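Side-chain contacts in mandelate racemase/muconate lactonizing enzyme family protein (PDB 3T4W), which probably catalyses a metal-assisted lyase reaction of the enolase superfamily, taking a proton from the carbon beside a substrate carboxylate: residues 235-240 with 264-269; 313-318 with 344-349; 338-343 with 356-361; 364-369 with 393-398. All coordinates share one frame; numbering follows the deposited sequence.

Contact 1: 235-240 with 264-269; sequences FTTAGA and VEQMAA
T237 and Q266 make a side-chain polar link between two successive outer helices of the barrel domain, helix 237-247 and helix 264-273. T237 stands in the first turn of its helix, just after T236, whose OG1 accepts from G239 N at 3.1 Å and so caps the helix start. The T237 methyl CG2 lies anti to the backbone N, which sets OG1 anti to the carbonyl carbon (chi1 -43°) and directs it at the other helix. Q266 folds its chain at chi2 (-61°), and the amide NE2 donates to T237 OG1, the N-H bending to 149°; the modelled 2.5 Å between NE2 and OG1 is shorter than usual and its exact value is doubtful. The two side chains cross at about a right angle. Beside this bond, T237 CG2 rests 4.1 Å from A269 CB, one helical turn on from Q266. With an alanine here, OG1 and CG2 would be gone, and Q266 NE2 would probably lose its mate while A269 lost its methyl neighbour. Y325 and N326 of the second subunit pack on Q266 and T237. Within the chain, V270 packs against T237 and A240, and M267 turns inward onto strand 278-280.

Contact 2: 313-318 with 344-349; sequences WEAKKI and IHLAAS
L346 carries CG anti to its backbone N (chi1 179°), which sends its two methyls across to helix 312-323, while K316 bends at chi2 and chi3 and curls its chain back past them. The two side chains slide by in opposite directions: L346 CD1 lies 3.5 Å from K316 CD, and L346 CD2 meets A315 CB at 3.6 Å. Beyond the leucine the lysine reaches S349, where NZ donates to OG at 3.1 Å. S349 OG donates to L346 O at 3.0 Å, the hydroxyl tilted 15° from the carbonyl plane, and that carbonyl also accepts from S349 N. S349 OG thus accepts from K316 NZ and donates to L346 O, two bonds that fix its rotation. The stronger partner of NZ is I139 O of the same chain, and W313 of the fourth subunit packs on K316. A methionine in its place would keep much of the apolar chain but is likely to leave S349 OG and I139 O without their ammonium donor. L306 packs on both A315 and L346. The helix segments cross at -35° with their axes 10.4 Å apart, running roughly parallel, as neighbouring outer helices do in the beta/alpha barrel of the enolase superfamily.

Contact 3: 338-343 with 356-361; sequences VEWAAN and CECIET
W340 leaves helix 337-349 with CG anti to its backbone N (chi1 -174°), and this torsion carries the indole from CB out to strand 356-358. CB and CG serve as the stalk; the meeting begins at CD1, which comes within 3.4 Å of E357 O. NE1, the next atom round, lies 3.3 Å from the same carbonyl oxygen and 3.5 Å from C358 SG. Past the nitrogen the sulfur stays alongside, with CZ2 on the six-membered ring 3.8 Å from SG. The thiol sits 4.5 Å from the centroid of the five-membered ring and 68° off its normal, an oblique sulfur-aromatic contact. I372 and I379 pack on the same indole.

One turn further along the helix, N343 reaches the strand through a water. That water donates to E357 O at 2.9 Å and accepts weakly from N343 ND2, whose stronger partner is H332 O. C356 turns its sulfur to the helix, SG standing 4.0 Å from N343 O. E357 sends its carboxylate elsewhere, to K187 and to L333 N.

Helix and strand run nearly antiparallel, at 156°, as expected of a barrel helix laid along a strand of the wall. Chemically, the contact mixes an indole and a polarisable thiol with one water-bridged carbonyl: E357 O accepts from a water that N343 also reaches, though weakly.

Contact 4: 364-369 with 393-398; sequences HDQLIK and EALARA
L395 lays its CD2 methyl over the aliphatic part of Q366, 3.6 Å from CG, with the two side chains crossing at about a right angle. Q366 offers this carbon because its CG stands between the backbone N and the carbonyl carbon (chi1 55°), and the chain then bends and carries its amide away from the leucine. The same methyl also touches backbone, lying 3.7 Å from Q366 O and 4.0 Å from L367 N. Next to it L367 puts CD1 against A396 CB at 3.8 Å, while P337 packs on L367 from helix 337-349. Helix 362-367 ends here in a Schellman motif, with K369 at the C-prime position and positive phi.

On the far helix E393 and R397, one turn apart, form a salt bridge: NE, at 2.8 Å, and NH1, at 3.0 Å, both grip E393 OE2 side-on, NE meeting its anti lone pair. E393 OE1 also pairs with K49 and R397 NH1 with E29, which ties helix 393-398 to strands 25-33 and 45-52. The chemistry is therefore divided: methyls and methylenes join the two helices, a match that depends on shape rather than direction, while charged pairs fasten the second helix to the N-terminal sheet.

How the contacts relate
All four contacts belong to the enolase-like C-terminal part of the chain and run from the barrel to its border with the N-terminal domain. Contact 1 comes first along the chain and closes before the others open; its centre lies 41 Å from that of contact 4, on the opposite side of the chain's centre, and 28 Å from contact 2. Contacts 2 and 3 alternate in sequence, share helix 337-349, and have centres 14 Å apart, touching where A347 CB meets C356 SG. Contact 4 follows, again 14 Å from contact 3, with I359 O against H364 CG. Contacts 2 to 4 thus form continuous packing toward the N-terminal domain, while contact 1 stands apart; contacts 1 and 2 both meet other subunits.

Contact 1: 235-240 with 264-269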
loop_
_atom_site.group_PDB
_atom_site.type_symbol
_atom_site.label_atom_id
_atom_site.label_comp_id
_atom_site.label_asym_id
_atom_site.label_seq_id
_atom_site.Cartn_x
_atom_site.Cartn_y
_atom_site.Cartn_z
ATOM N N PHE A 235 -5.317 -27.480 -0.021
ATOM C CA PHE A 235 -4.778 -26.904 -1.245
ATOM C C PHE A 235 -3.743 -25.787 -1.103
ATOM O O PHE A 235 -3.741 -25.011 -0.143
ATOM C CB PHE A 235 -5.930 -26.436 -2.138
ATOM C CG PHE A 235 -7.006 -27.460 -2.300
ATOM C CD1 PHE A 235 -6.764 -28.627 -3.012
ATOM C CD2 PHE A 235 -8.254 -27.274 -1.721
ATOM C CE1 PHE A 235 -7.751 -29.586 -3.160
ATOM C CE2 PHE A 235 -9.248 -28.225 -1.862
ATOM C CZ PHE A 235 -9.000 -29.384 -2.581
ATOM N N THR A 236 -2.849 -25.745 -2.083
ATOM C CA THR A 236 -2.028 -24.578 -2.331
ATOM C C THR A 236 -2.963 -23.444 -2.729
ATOM O O THR A 236 -4.090 -23.683 -3.171
ATOM C CB THR A 236 -1.110 -24.824 -3.521
ATOM O OG1 THR A 236 -1.914 -25.176 -4.652
ATOM C CG2 THR A 236 -0.150 -25.958 -3.234
ATOM N N THR A 237 -2.495 -22.212 -2.582
ATOM C CA THR A 237 -3.251 -21.047 -3.040
ATOM C C THR A 237 -3.767 -21.205 -4.471
ATOM O O THR A 237 -4.947 -20.977 -4.745
ATOM C CB THR A 237 -2.396 -19.785 -2.983
ATOM O OG1 THR A 237 -1.662 -19.774 -1.750
ATOM C CG2 THR A 237 -3.282 -18.543 -3.088
ATOM N N ALA A 238 -2.874 -21.589 -5.378
ATOM C CA ALA A 238 -3.244 -21.843 -6.760
ATOM C C ALA A 238 -4.418 -22.821 -6.857
ATOM O O ALA A 238 -5.411 -22.552 -7.539
ATOM C CB ALA A 238 -2.044 -22.372 -7.535
ATOM N N GLY A 239 -4.300 -23.954 -6.176
ATOM C CA GLY A 239 -5.332 -24.973 -6.212
ATOM C C GLY A 239 -6.638 -24.492 -5.613
ATOM O O GLY A 239 -7.713 -24.707 -6.177
ATOM N N ALA A 240 -6.546 -23.833 -4.466
ATOM C CA ALA A 240 -7.729 -23.334 -3.787
ATOM C C ALA A 240 -8.511 -22.397 -4.699
ATOM O O ALA A 240 -9.743 -22.423 -4.722
ATOM C CB ALA A 240 -7.344 -22.627 -2.494
ATOM N N VAL A 264 -1.900 -16.484 6.594
ATOM C CA VAL A 264 -2.999 -15.532 6.467
ATOM C C VAL A 264 -3.023 -14.838 5.109
ATOM O O VAL A 264 -4.035 -14.847 4.412
ATOM C CB VAL A 264 -2.927 -14.443 7.560
ATOM C CG1 VAL A 264 -4.007 -13.384 7.338
ATOM C CG2 VAL A 264 -3.053 -15.063 8.947
ATOM N N GLU A 265 -1.902 -14.233 4.738
ATOM C CA GLU A 265 -1.844 -13.424 3.523
ATOM C C GLU A 265 -2.221 -14.243 2.287
ATOM O O GLU A 265 -2.856 -13.731 1.355
ATOM C CB GLU A 265 -0.462 -12.783 3.369
ATOM C CG GLU A 265 0.269 -12.592 4.707
ATOM C CD GLU A 265 1.490 -11.670 4.613
ATOM O OE1 GLU A 265 2.483 -11.920 5.344
ATOM O OE2 GLU A 265 1.453 -10.698 3.816
ATOM N N GLN A 266 -1.861 -15.522 2.293
ATOM C CA GLN A 266 -2.249 -16.395 1.196
ATOM C C GLN A 266 -3.751 -16.629 1.191
ATOM O O GLN A 266 -4.373 -16.666 0.130
ATOM C CB GLN A 266 -1.491 -17.727 1.230
ATOM C CG GLN A 266 -0.014 -17.616 0.893
ATOM C CD GLN A 266 0.238 -17.083 -0.512
ATOM O OE1 GLN A 266 1.004 -16.140 -0.698
ATOM N NE2 GLN A 266 -0.412 -17.680 -1.502
ATOM N N MET A 267 -4.350 -16.789 2.366
ATOM C CA MET A 267 -5.790 -17.018 2.389
ATOM C C MET A 267 -6.504 -15.785 1.848
ATOM O O MET A 267 -7.468 -15.901 1.101
ATOM C CB MET A 267 -6.296 -17.399 3.783
ATOM C CG MET A 267 -7.760 -17.869 3.801
ATOM S SD MET A 267 -8.293 -18.501 5.412
ATOM C CE MET A 267 -7.518 -20.116 5.422
ATOM N N ALA A 268 -6.011 -14.604 2.204
ATOM C CA ALA A 268 -6.581 -13.364 1.680
ATOM C C ALA A 268 -6.480 -13.338 0.160
ATOM O O ALA A 268 -7.399 -12.876 -0.528
ATOM C CB ALA A 268 -5.889 -12.151 2.276
ATOM N N ALA A 269 -5.359 -13.836 -0.357
ATOM C CA ALA A 269 -5.162 -13.935 -1.799
ATOM C C ALA A 269 -6.315 -14.712 -2.424
ATOM O O ALA A 269 -6.943 -14.254 -3.378
ATOM C CB ALA A 269 -3.826 -14.597 -2.115
#

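Contact 2: 313-318 with 344-349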
loop_
_atom_site.group_PDB
_atom_site.type_symbol
_atom_site.label_atom_id
_atom_site.label_comp_id
_atom_site.label_asym_id
_atom_site.label_seq_id
_atom_site.Cartn_x
_atom_site.Cartn_y
_atom_site.Cartn_z
ATOM N N TRP A 313 -14.974 -16.196 26.923
ATOM C CA TRP A 313 -14.634 -14.777 27.011
ATOM C C TRP A 313 -13.803 -14.336 25.809
ATOM O O TRP A 313 -14.110 -13.333 25.158
ATOM C CB TRP A 313 -13.880 -14.501 28.314
ATOM C CG TRP A 313 -13.907 -13.080 28.768
ATOM C CD1 TRP A 313 -12.832 -12.293 29.057
ATOM C CD2 TRP A 313 -15.071 -12.274 29.008
ATOM N NE1 TRP A 313 -13.252 -11.047 29.458
ATOM C CE2 TRP A 313 -14.622 -11.010 29.437
ATOM C CE3 TRP A 313 -16.447 -12.505 28.910
ATOM C CZ2 TRP A 313 -15.498 -9.977 29.763
ATOM C CZ3 TRP A 313 -17.319 -11.474 29.231
ATOM C CH2 TRP A 313 -16.838 -10.227 29.655
ATOM N N GLU A 314 -12.753 -15.097 25.518
ATOM C CA GLU A 314 -11.884 -14.800 24.392
ATOM C C GLU A 314 -12.703 -14.701 23.112
ATOM O O GLU A 314 -12.534 -13.771 22.329
ATOM C CB GLU A 314 -10.801 -15.874 24.248
ATOM C CG GLU A 314 -9.781 -15.604 23.133
ATOM C CD GLU A 314 -8.818 -14.482 23.486
ATOM O OE1 GLU A 314 -9.083 -13.754 24.465
ATOM O OE2 GLU A 314 -7.792 -14.327 22.798
ATOM N N ALA A 315 -13.592 -15.667 22.911
ATOM C CA ALA A 315 -14.427 -15.706 21.715
ATOM C C ALA A 315 -15.381 -14.508 21.650
ATOM O O ALA A 315 -15.768 -14.075 20.570
ATOM C CB ALA A 315 -15.192 -17.022 21.640
ATOM N N LYS A 316 -15.752 -13.968 22.804
ATOM C CA LYS A 316 -16.561 -12.754 22.825
ATOM C C LYS A 316 -15.766 -11.557 22.314
ATOM O O LYS A 316 -16.322 -10.655 21.684
ATOM C CB LYS A 316 -17.075 -12.472 24.234
ATOM C CG LYS A 316 -18.288 -13.294 24.612
ATOM C CD LYS A 316 -19.538 -12.769 23.921
ATOM C CE LYS A 316 -19.820 -11.324 24.304
ATOM N NZ LYS A 316 -21.160 -10.903 23.819
ATOM N N LYS A 317 -14.464 -11.554 22.594
ATOM C CA LYS A 317 -13.595 -10.474 22.146
ATOM C C LYS A 317 -13.384 -10.566 20.645
ATOM O O LYS A 317 -13.311 -9.550 19.959
ATOM C CB LYS A 317 -12.253 -10.501 22.876
ATOM C CG LYS A 317 -12.360 -10.258 24.376
ATOM C CD LYS A 317 -10.984 -10.091 25.006
ATOM C CE LYS A 317 -11.078 -9.830 26.509
ATOM N NZ LYS A 317 -9.728 -9.598 27.125
ATOM N N ILE A 318 -13.293 -11.789 20.134
ATOM C CA ILE A 318 -13.119 -11.983 18.703
ATOM C C ILE A 318 -14.397 -11.587 17.976
ATOM O O ILE A 318 -14.350 -10.913 16.948
ATOM C CB ILE A 318 -12.726 -13.442 18.359
ATOM C CG1 ILE A 318 -11.299 -13.734 18.833
ATOM C CG2 ILE A 318 -12.846 -13.697 16.861
ATOM C CD1 ILE A 318 -11.051 -15.182 19.138
ATOM N N ILE A 344 -23.340 -22.135 21.843
ATOM C CA ILE A 344 -24.686 -21.603 21.798
ATOM C C ILE A 344 -24.888 -20.425 22.751
ATOM O O ILE A 344 -25.637 -19.492 22.447
ATOM C CB ILE A 344 -25.708 -22.736 22.012
ATOM C CG1 ILE A 344 -25.739 -23.594 20.745
ATOM C CG2 ILE A 344 -27.091 -22.192 22.337
ATOM C CD1 ILE A 344 -26.904 -24.472 20.644
ATOM N N HIS A 345 -24.198 -20.445 23.884
ATOM C CA HIS A 345 -24.232 -19.305 24.794
ATOM C C HIS A 345 -23.453 -18.116 24.229
ATOM O O HIS A 345 -23.776 -16.962 24.510
ATOM C CB HIS A 345 -23.737 -19.693 26.190
ATOM C CG HIS A 345 -24.774 -20.389 27.015
ATOM N ND1 HIS A 345 -25.714 -19.707 27.758
ATOM C CD2 HIS A 345 -25.041 -21.707 27.187
ATOM C CE1 HIS A 345 -26.508 -20.573 28.362
ATOM N NE2 HIS A 345 -26.119 -21.795 28.034
ATOM N N LEU A 346 -22.427 -18.397 23.432
ATOM C CA LEU A 346 -21.778 -17.341 22.668
ATOM C C LEU A 346 -22.767 -16.818 21.625
ATOM O O LEU A 346 -23.063 -15.626 21.574
ATOM C CB LEU A 346 -20.507 -17.858 21.987
ATOM C CG LEU A 346 -19.724 -16.858 21.126
ATOM C CD1 LEU A 346 -19.235 -15.673 21.956
ATOM C CD2 LEU A 346 -18.549 -17.537 20.426
ATOM N N ALA A 347 -23.288 -17.731 20.812
ATOM C CA ALA A 347 -24.225 -17.384 19.751
ATOM C C ALA A 347 -25.363 -16.484 20.234
ATOM O O ALA A 347 -25.648 -15.457 19.623
ATOM C CB ALA A 347 -24.780 -18.642 19.098
ATOM N N ALA A 348 -26.015 -16.873 21.325
ATOM C CA ALA A 348 -27.182 -16.143 21.804
ATOM C C ALA A 348 -26.831 -14.725 22.228
ATOM O O ALA A 348 -27.707 -13.861 22.302
ATOM C CB ALA A 348 -27.841 -16.888 22.960
ATOM N N SER A 349 -25.552 -14.489 22.505
ATOM C CA SER A 349 -25.118 -13.215 23.064
ATOM C C SER A 349 -24.546 -12.216 22.042
ATOM O O SER A 349 -24.302 -11.056 22.382
ATOM C CB SER A 349 -24.094 -13.441 24.182
ATOM O OG SER A 349 -22.780 -13.548 23.657
#

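Contact 3: 338-343 with 356-361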
loop_
_atom_site.group_PDB
_atom_site.type_symbol
_atom_site.label_atom_id
_atom_site.label_comp_id
_atom_site.label_asym_id
_atom_site.label_seq_id
_atom_site.Cartn_x
_atom_site.Cartn_y
_atom_site.Cartn_z
ATOM N N VAL A 338 -20.834 -30.508 25.239
ATOM C CA VAL A 338 -20.424 -29.470 26.177
ATOM C C VAL A 338 -19.812 -28.265 25.460
ATOM O O VAL A 338 -20.124 -27.116 25.796
ATOM C CB VAL A 338 -19.433 -30.000 27.219
ATOM C CG1 VAL A 338 -18.816 -28.846 27.980
ATOM C CG2 VAL A 338 -20.135 -30.975 28.171
ATOM N N GLU A 339 -18.947 -28.521 24.477
ATOM C CA GLU A 339 -18.420 -27.438 23.653
ATOM C C GLU A 339 -19.541 -26.788 22.848
ATOM O O GLU A 339 -19.573 -25.564 22.675
ATOM C CB GLU A 339 -17.305 -27.907 22.714
ATOM C CG GLU A 339 -16.473 -26.725 22.179
ATOM C CD GLU A 339 -15.640 -27.050 20.944
ATOM O OE1 GLU A 339 -16.212 -27.527 19.939
ATOM O OE2 GLU A 339 -14.414 -26.802 20.968
ATOM N N TRP A 340 -20.466 -27.611 22.359
ATOM C CA TRP A 340 -21.604 -27.094 21.613
ATOM C C TRP A 340 -22.384 -26.094 22.467
ATOM O O TRP A 340 -22.747 -25.009 22.005
ATOM C CB TRP A 340 -22.503 -28.240 21.155
ATOM C CG TRP A 340 -23.618 -27.803 20.262
ATOM C CD1 TRP A 340 -23.509 -27.111 19.088
ATOM C CD2 TRP A 340 -25.016 -28.043 20.457
ATOM N NE1 TRP A 340 -24.752 -26.897 18.547
ATOM C CE2 TRP A 340 -25.696 -27.459 19.367
ATOM C CE3 TRP A 340 -25.758 -28.688 21.450
ATOM C CZ2 TRP A 340 -27.086 -27.500 19.243
ATOM C CZ3 TRP A 340 -27.136 -28.734 21.323
ATOM C CH2 TRP A 340 -27.787 -28.142 20.228
ATOM N N ALA A 341 -22.611 -26.466 23.723
ATOM C CA ALA A 341 -23.314 -25.626 24.680
ATOM C C ALA A 341 -22.661 -24.260 24.837
ATOM O O ALA A 341 -23.345 -23.244 24.896
ATOM C CB ALA A 341 -23.397 -26.326 26.032
ATOM N N ALA A 342 -21.336 -24.235 24.934
ATOM C CA ALA A 342 -20.635 -22.964 25.019
ATOM C C ALA A 342 -20.815 -22.198 23.710
ATOM O O ALA A 342 -20.991 -20.983 23.723
ATOM C CB ALA A 342 -19.156 -23.164 25.343
ATOM N N ASN A 343 -20.786 -22.917 22.587
ATOM C CA ASN A 343 -21.013 -22.304 21.279
ATOM C C ASN A 343 -22.321 -21.529 21.251
ATOM O O ASN A 343 -22.402 -20.416 20.721
ATOM C CB ASN A 343 -21.053 -23.366 20.183
ATOM C CG ASN A 343 -19.689 -23.928 19.865
ATOM O OD1 ASN A 343 -18.664 -23.378 20.275
ATOM N ND2 ASN A 343 -19.665 -25.033 19.126
ATOM N N CYS A 356 -24.647 -21.891 13.906
ATOM C CA CYS A 356 -23.887 -22.803 14.742
ATOM C C CYS A 356 -23.805 -24.190 14.118
ATOM O O CYS A 356 -24.827 -24.765 13.722
ATOM C CB CYS A 356 -24.532 -22.903 16.124
ATOM S SG CYS A 356 -23.981 -21.650 17.288
ATOM N N GLU A 357 -22.591 -24.722 14.028
ATOM C CA GLU A 357 -22.395 -26.098 13.584
ATOM C C GLU A 357 -23.101 -27.045 14.549
ATOM O O GLU A 357 -23.027 -26.877 15.767
ATOM C CB GLU A 357 -20.901 -26.437 13.476
ATOM C CG GLU A 357 -20.619 -27.762 12.769
ATOM C CD GLU A 357 -19.259 -27.791 12.074
ATOM O OE1 GLU A 357 -18.309 -27.154 12.574
ATOM O OE2 GLU A 357 -19.138 -28.450 11.021
ATOM N N CYS A 358 -23.799 -28.032 14.002
ATOM C CA CYS A 358 -24.524 -28.986 14.828
ATOM C C CYS A 358 -24.220 -30.426 14.430
ATOM O O CYS A 358 -23.967 -30.727 13.261
ATOM C CB CYS A 358 -26.028 -28.737 14.756
ATOM S SG CYS A 358 -26.570 -27.213 15.535
ATOM N N ILE A 359 -24.247 -31.310 15.420
ATOM C CA ILE A 359 -24.036 -32.728 15.193
ATOM C C ILE A 359 -25.016 -33.514 16.044
ATOM O O ILE A 359 -24.855 -33.600 17.260
ATOM C CB ILE A 359 -22.608 -33.144 15.566
ATOM C CG1 ILE A 359 -21.594 -32.236 14.864
ATOM C CG2 ILE A 359 -22.381 -34.612 15.227
ATOM C CD1 ILE A 359 -20.158 -32.637 15.073
ATOM N N GLU A 360 -26.036 -34.078 15.402
ATOM C CA GLU A 360 -27.053 -34.852 16.103
ATOM C C GLU A 360 -26.756 -36.342 16.065
ATOM O O GLU A 360 -26.948 -36.997 15.048
ATOM C CB GLU A 360 -28.444 -34.596 15.513
ATOM C CG GLU A 360 -28.912 -33.151 15.601
ATOM C CD GLU A 360 -30.382 -32.992 15.256
ATOM O OE1 GLU A 360 -30.685 -32.393 14.201
ATOM O OE2 GLU A 360 -31.235 -33.472 16.037
ATOM N N THR A 361 -26.278 -36.869 17.182
ATOM C CA THR A 361 -26.141 -38.304 17.358
ATOM C C THR A 361 -26.765 -38.632 18.697
ATOM O O THR A 361 -26.786 -37.788 19.591
ATOM C CB THR A 361 -24.669 -38.740 17.403
ATOM O OG1 THR A 361 -24.036 -38.134 18.534
ATOM C CG2 THR A 361 -23.933 -38.334 16.128
HETATM O O HOH W 1 -21.662 -24.748 17.170
#

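Contact 4: 364-369 with 393-398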
loop_
_atom_site.group_PDB
_atom_site.type_symbol
_atom_site.label_atom_id
_atom_site.label_comp_id
_atom_site.label_asym_id
_atom_site.label_seq_id
_atom_site.Cartn_x
_atom_site.Cartn_y
_atom_site.Cartn_z
ATOM N N HIS A 364 -24.443 -37.636 21.645
ATOM C CA HIS A 364 -24.472 -36.210 21.970
ATOM C C HIS A 364 -25.662 -35.908 22.870
ATOM O O HIS A 364 -25.525 -35.325 23.951
ATOM C CB HIS A 364 -24.595 -35.373 20.695
ATOM C CG HIS A 364 -23.284 -35.038 20.062
ATOM N ND1 HIS A 364 -22.711 -35.817 19.081
ATOM C CD2 HIS A 364 -22.431 -34.007 20.273
ATOM C CE1 HIS A 364 -21.561 -35.282 18.715
ATOM N NE2 HIS A 364 -21.368 -34.181 19.420
ATOM N N ASP A 365 -26.836 -36.316 22.406
ATOM C CA ASP A 365 -28.068 -36.041 23.109
ATOM C C ASP A 365 -28.036 -36.589 24.538
ATOM O O ASP A 365 -28.337 -35.868 25.487
ATOM C CB ASP A 365 -29.256 -36.606 22.325
ATOM C CG ASP A 365 -30.578 -36.350 23.010
ATOM O OD1 ASP A 365 -30.898 -35.167 23.266
ATOM O OD2 ASP A 365 -31.300 -37.333 23.283
ATOM N N GLN A 366 -27.660 -37.854 24.697
ATOM C CA GLN A 366 -27.760 -38.492 26.008
ATOM C C GLN A 366 -26.648 -38.077 26.964
ATOM O O GLN A 366 -26.808 -38.143 28.179
ATOM C CB GLN A 366 -27.848 -40.019 25.885
ATOM C CG GLN A 366 -26.727 -40.659 25.102
ATOM C CD GLN A 366 -27.177 -41.926 24.383
ATOM O OE1 GLN A 366 -28.340 -42.325 24.474
ATOM N NE2 GLN A 366 -26.257 -42.553 23.651
ATOM N N LEU A 367 -25.527 -37.634 26.418
ATOM C CA LEU A 367 -24.421 -37.205 27.256
ATOM C C LEU A 367 -24.801 -35.960 28.051
ATOM O O LEU A 367 -24.169 -35.628 29.051
ATOM C CB LEU A 367 -23.182 -36.943 26.411
ATOM C CG LEU A 367 -21.931 -36.646 27.228
ATOM C CD1 LEU A 367 -21.643 -37.807 28.169
ATOM C CD2 LEU A 367 -20.746 -36.359 26.306
ATOM N N ILE A 368 -25.840 -35.272 27.600
ATOM C CA ILE A 368 -26.346 -34.123 28.333
ATOM C C ILE A 368 -27.849 -34.273 28.590
ATOM O O ILE A 368 -28.595 -33.287 28.618
ATOM C CB ILE A 368 -26.030 -32.796 27.604
ATOM C CG1 ILE A 368 -26.687 -32.763 26.224
ATOM C CG2 ILE A 368 -24.530 -32.605 27.478
ATOM C CD1 ILE A 368 -26.670 -31.388 25.581
ATOM N N LYS A 369 -28.276 -35.520 28.772
ATOM C CA LYS A 369 -29.678 -35.855 29.008
ATOM C C LYS A 369 -30.655 -34.975 28.222
ATOM O O LYS A 369 -31.694 -34.566 28.745
ATOM C CB LYS A 369 -30.010 -35.792 30.502
ATOM C CG LYS A 369 -29.168 -36.689 31.374
ATOM C CD LYS A 369 -29.711 -36.693 32.795
ATOM C CE LYS A 369 -28.815 -37.472 33.743
ATOM N NZ LYS A 369 -27.509 -36.781 33.903
ATOM N N GLU A 393 -22.203 -37.973 33.779
ATOM C CA GLU A 393 -20.844 -38.413 34.042
ATOM C C GLU A 393 -20.671 -39.925 33.962
ATOM O O GLU A 393 -19.713 -40.412 33.369
ATOM C CB GLU A 393 -20.373 -37.918 35.401
ATOM C CG GLU A 393 -18.980 -38.396 35.749
ATOM C CD GLU A 393 -18.445 -37.716 36.979
ATOM O OE1 GLU A 393 -19.111 -36.778 37.470
ATOM O OE2 GLU A 393 -17.362 -38.115 37.453
ATOM N N ALA A 394 -21.589 -40.665 34.571
ATOM C CA ALA A 394 -21.497 -42.118 34.566
ATOM C C ALA A 394 -21.467 -42.656 33.128
ATOM O O ALA A 394 -20.749 -43.614 32.828
ATOM C CB ALA A 394 -22.637 -42.736 35.370
ATOM N N LEU A 395 -22.224 -42.023 32.237
ATOM C CA LEU A 395 -22.262 -42.447 30.837
ATOM C C LEU A 395 -20.940 -42.191 30.099
ATOM O O LEU A 395 -20.491 -43.026 29.311
ATOM C CB LEU A 395 -23.425 -41.775 30.106
ATOM C CG LEU A 395 -23.502 -41.985 28.591
ATOM C CD1 LEU A 395 -23.600 -43.457 28.255
ATOM C CD2 LEU A 395 -24.681 -41.217 28.008
ATOM N N ALA A 396 -20.323 -41.041 30.361
ATOM C CA ALA A 396 -19.034 -40.692 29.762
ATOM C C ALA A 396 -17.920 -41.642 30.196
ATOM O O ALA A 396 -17.083 -42.052 29.382
ATOM C CB ALA A 396 -18.660 -39.254 30.101
ATOM N N ARG A 397 -17.908 -41.984 31.481
ATOM C CA ARG A 397 -16.900 -42.891 32.029
ATOM C C ARG A 397 -17.077 -44.325 31.540
ATOM O O ARG A 397 -16.111 -45.084 31.460
ATOM C CB ARG A 397 -16.907 -42.839 33.557
ATOM C CG ARG A 397 -16.387 -41.531 34.114
ATOM C CD ARG A 397 -16.510 -41.483 35.621
ATOM N NE ARG A 397 -16.043 -40.210 36.160
ATOM C CZ ARG A 397 -14.770 -39.928 36.411
ATOM N NH1 ARG A 397 -14.439 -38.740 36.900
ATOM N NH2 ARG A 397 -13.827 -40.833 36.176
ATOM N N ALA A 398 -18.313 -44.684 31.202
ATOM C CA ALA A 398 -18.609 -45.980 30.598
ATOM C C ALA A 398 -18.091 -46.081 29.160
ATOM O O ALA A 398 -17.965 -47.179 28.609
ATOM C CB ALA A 398 -20.102 -46.260 30.643
#